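Local coordinates for protein putative hydrolase (Bacteroides ovatus, PDB 4HBS) that is of unknown function but is probably a hydrolase with a five-bladed beta-propeller fold, and may act on carbohydrates, as relatives of its fold do, at residues D77-V82 against S380-N385. Residues are numbered along the deposited sequence; the frame is centred on the assembly and turned at random. Where two conformers were deposited one is given.
Sequences DSFYGV and SNFWDN
F79 drives the far end of its ring into the angle between F382 and N385, meeting the first with CZ and CE1 and the second with CZ and CE2. The F382 ring arrives from the opposite direction, and its CZ lies at the edge of the F79 ring, near the plane, 3.7 Å from F79 CZ. The two ring planes stand 48° apart, their centroids 5.9 Å from each other. N385 crosses F79 at about a right angle and offers its aliphatic CB, 3.9 Å from F79 CZ. With CG anti to the backbone N (chi1 -169°), F382 swings its ring out from the 3-10 turn 382-385 until its CZ reaches F79.

The turn is braced from within. N385 ND2 donates to F382 O at 2.9 Å, and N385 N reaches the same oxygen from the same face. The side-chain bond is bent, with an angle of 135° at the hydrogen, and probably helps to orient the amide, whose ND2 also lies above one face of the F382 ring, toward its rim.

F94 ties the pair into a larger aromatic cluster, stacking on F79 and meeting F382 edge-to-face, while F386 adds another ring against F79. Cutting F79 back to an alanine is likely to leave F382 CZ and N385 CB without their shared partner and F94 without its stacking mate. The contact thus illustrates a loop between the strands 371-377 and 399-403 docking on the short strand 79-80 through carbon surfaces: the N385 amide NH2 turns back to F382 O and makes a weak hydrogen bond to a bound glycerol, so apolar packing rather than polar bonding joins the two segments.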
ATOM      1  N   ASP A  77      -6.707   8.395  -1.904  1.00 38.94           N
ATOM      2  CA  ASP A  77      -7.772   9.000  -2.691  1.00 37.15           C
ATOM      3  C   ASP A  77      -8.597   7.921  -3.388  1.00 42.15           C
ATOM      4  O   ASP A  77      -8.045   7.184  -4.198  1.00 41.06           O
ATOM      5  CB  ASP A  77      -7.192   9.984  -3.698  1.00 38.08           C
ATOM      6  CG  ASP A  77      -6.547  11.222  -3.119  1.00 47.91           C
ATOM      7  OD1 ASP A  77      -6.513  11.353  -1.874  1.00 49.17           O
ATOM      8  OD2 ASP A  77      -6.050  12.056  -3.908  1.00 51.08           O
ATOM      9  N   SER A  78      -9.897   7.768  -3.001  1.00 40.02           N
ATOM     10  CA  SER A  78     -10.789   6.743  -3.556  1.00 39.97           C
ATOM     11  C   SER A  78     -12.139   7.299  -3.965  1.00 42.92           C
ATOM     12  O   SER A  78     -12.652   8.178  -3.297  1.00 42.79           O
ATOM     13  CB  SER A  78     -11.030   5.639  -2.530  1.00 44.92           C
ATOM     14  OG  SER A  78      -9.852   4.925  -2.210  1.00 56.35           O
ATOM     15  N   PHE A  79     -12.741   6.726  -5.031  1.00 38.58           N
ATOM     16  CA  PHE A  79     -14.067   7.094  -5.521  1.00 37.63           C
ATOM     17  C   PHE A  79     -15.140   6.275  -4.804  1.00 41.15           C
ATOM     18  O   PHE A  79     -15.108   5.048  -4.841  1.00 40.28           O
ATOM     19  CB  PHE A  79     -14.204   6.857  -7.032  1.00 38.96           C
ATOM     20  CG  PHE A  79     -13.373   7.755  -7.898  1.00 39.31           C
ATOM     21  CD1 PHE A  79     -13.644   9.112  -7.981  1.00 41.75           C
ATOM     22  CD2 PHE A  79     -12.343   7.241  -8.675  1.00 40.23           C
ATOM     23  CE1 PHE A  79     -12.861   9.951  -8.782  1.00 41.54           C
ATOM     24  CE2 PHE A  79     -11.566   8.079  -9.479  1.00 42.11           C
ATOM     25  CZ  PHE A  79     -11.829   9.430  -9.524  1.00 39.70           C
ATOM     26  N   TYR A  80     -16.096   6.961  -4.185  1.00 37.33           N
ATOM     27  CA  TYR A  80     -17.231   6.364  -3.517  1.00 37.16           C
ATOM     28  C   TYR A  80     -18.435   6.890  -4.203  1.00 43.05           C
ATOM     29  O   TYR A  80     -18.609   8.098  -4.223  1.00 42.81           O
ATOM     30  CB  TYR A  80     -17.234   6.738  -2.049  1.00 37.78           C
ATOM     31  CG  TYR A  80     -16.312   5.881  -1.226  1.00 38.30           C
ATOM     32  CD1 TYR A  80     -14.985   6.237  -1.035  1.00 39.10           C
ATOM     33  CD2 TYR A  80     -16.768   4.711  -0.625  1.00 39.22           C
ATOM     34  CE1 TYR A  80     -14.130   5.455  -0.261  1.00 39.00           C
ATOM     35  CE2 TYR A  80     -15.942   3.954   0.200  1.00 39.30           C
ATOM     36  CZ  TYR A  80     -14.616   4.319   0.368  1.00 45.46           C
ATOM     37  OH  TYR A  80     -13.766   3.537   1.110  1.00 47.84           O
ATOM     38  N   GLY A  81     -19.223   6.021  -4.826  1.00 40.76           N
ATOM     39  CA  GLY A  81     -20.395   6.453  -5.564  1.00 40.93           C
ATOM     40  C   GLY A  81     -21.008   5.384  -6.433  1.00 45.34           C
ATOM     41  O   GLY A  81     -21.109   4.229  -6.017  1.00 45.12           O
ATOM     42  N   VAL A  82     -21.388   5.761  -7.661  1.00 42.53           N
ATOM     43  CA  VAL A  82     -22.128   4.908  -8.591  1.00 43.04           C
ATOM     44  C   VAL A  82     -21.363   4.632  -9.907  1.00 46.50           C
ATOM     45  O   VAL A  82     -20.839   5.559 -10.521  1.00 45.80           O
ATOM     46  CB  VAL A  82     -23.492   5.618  -8.875  1.00 47.20           C
ATOM     47  CG1 VAL A  82     -24.174   5.068 -10.119  1.00 48.13           C
ATOM     48  CG2 VAL A  82     -24.415   5.503  -7.672  1.00 47.36           C
ATOM     49  N   SER A 380      -3.730   9.788 -17.808  1.00 44.22           N
ATOM     50  CA  SER A 380      -3.157  11.151 -17.900  1.00 44.71           C
ATOM     51  C   SER A 380      -4.146  12.237 -17.510  1.00 49.32           C
ATOM     52  O   SER A 380      -3.823  13.106 -16.696  1.00 48.64           O
ATOM     53  CB  SER A 380      -2.644  11.433 -19.308  1.00 50.19           C
ATOM     54  OG  SER A 380      -1.784  10.402 -19.773  1.00 65.51           O
ATOM     55  N   ASN A 381      -5.362  12.157 -18.054  1.00 46.88           N
ATOM     56  CA  ASN A 381      -6.407  13.141 -17.817  1.00 47.13           C
ATOM     57  C   ASN A 381      -7.409  12.655 -16.762  1.00 50.36           C
ATOM     58  O   ASN A 381      -7.970  11.567 -16.891  1.00 50.95           O
ATOM     59  CB  ASN A 381      -7.093  13.446 -19.115  1.00 49.39           C
ATOM     60  CG  ASN A 381      -6.139  13.882 -20.232  1.00 82.20           C
ATOM     61  OD1 ASN A 381      -5.992  13.194 -21.246  1.00 82.34           O
ATOM     62  ND2 ASN A 381      -5.416  15.002 -20.055  1.00 72.28           N
ATOM     63  N   PHE A 382      -7.632  13.463 -15.715  1.00 45.47           N
ATOM     64  CA  PHE A 382      -8.495  13.073 -14.595  1.00 44.21           C
ATOM     65  C   PHE A 382      -9.943  12.817 -14.987  1.00 46.74           C
ATOM     66  O   PHE A 382     -10.590  11.980 -14.350  1.00 47.00           O
ATOM     67  CB  PHE A 382      -8.458  14.132 -13.463  1.00 45.77           C
ATOM     68  CG  PHE A 382      -9.115  13.683 -12.166  1.00 46.68           C
ATOM     69  CD1 PHE A 382      -8.426  12.900 -11.249  1.00 49.29           C
ATOM     70  CD2 PHE A 382     -10.440  13.988 -11.899  1.00 48.59           C
ATOM     71  CE1 PHE A 382      -9.051  12.446 -10.081  1.00 49.68           C
ATOM     72  CE2 PHE A 382     -11.060  13.546 -10.724  1.00 50.80           C
ATOM     73  CZ  PHE A 382     -10.357  12.797  -9.815  1.00 48.35           C
ATOM     74  N   TRP A 383     -10.451  13.522 -16.037  0.50 41.21           N
ATOM     75  CA  TRP A 383     -11.834  13.370 -16.497  0.50 40.08           C
ATOM     76  C   TRP A 383     -12.107  11.998 -17.076  0.50 46.42           C
ATOM     77  O   TRP A 383     -13.261  11.568 -17.088  0.50 47.42           O
ATOM     78  CB  TRP A 383     -12.212  14.447 -17.542  0.50 38.17           C
ATOM     79  CG  TRP A 383     -11.266  14.652 -18.703  0.50 38.14           C
ATOM     80  CD1 TRP A 383     -11.402  14.167 -19.974  0.50 41.26           C
ATOM     81  CD2 TRP A 383     -10.139  15.532 -18.733  0.50 37.42           C
ATOM     82  NE1 TRP A 383     -10.392  14.645 -20.774  0.50 40.26           N
ATOM     83  CE2 TRP A 383      -9.615  15.505 -20.041  0.50 41.43           C
ATOM     84  CE3 TRP A 383      -9.503  16.323 -17.772  0.50 37.71           C
ATOM     85  CZ2 TRP A 383      -8.476  16.228 -20.399  0.50 40.78           C
ATOM     86  CZ3 TRP A 383      -8.378  17.028 -18.131  0.50 39.05           C
ATOM     87  CH2 TRP A 383      -7.878  16.980 -19.429  0.50 40.29           C
ATOM     88  N   ASP A 384     -11.052  11.283 -17.518  1.00 43.06           N
ATOM     89  CA  ASP A 384     -11.199   9.965 -18.134  1.00 42.68           C
ATOM     90  C   ASP A 384     -11.520   8.870 -17.083  1.00 46.41           C
ATOM     91  O   ASP A 384     -11.761   7.725 -17.471  1.00 47.47           O
ATOM     92  CB  ASP A 384      -9.977   9.605 -18.993  1.00 44.28           C
ATOM     93  CG  ASP A 384      -9.885  10.442 -20.264  1.00 54.06           C
ATOM     94  OD1 ASP A 384     -10.943  10.828 -20.802  1.00 55.83           O
ATOM     95  OD2 ASP A 384      -8.762  10.660 -20.747  1.00 59.95           O
ATOM     96  N   ASN A 385     -11.598   9.233 -15.775  1.00 40.92           N
ATOM     97  CA  ASN A 385     -12.055   8.366 -14.700  1.00 39.26           C
ATOM     98  C   ASN A 385     -13.590   8.368 -14.642  1.00 42.80           C
ATOM     99  O   ASN A 385     -14.126   7.699 -13.775  1.00 42.08           O
ATOM    100  CB  ASN A 385     -11.477   8.829 -13.334  1.00 34.73           C
ATOM    101  CG  ASN A 385      -9.978   8.688 -13.237  1.00 49.43           C
ATOM    102  OD1 ASN A 385      -9.424   7.579 -13.318  1.00 43.04           O
ATOM    103  ND2 ASN A 385      -9.281   9.799 -13.063  1.00 42.04           N
TER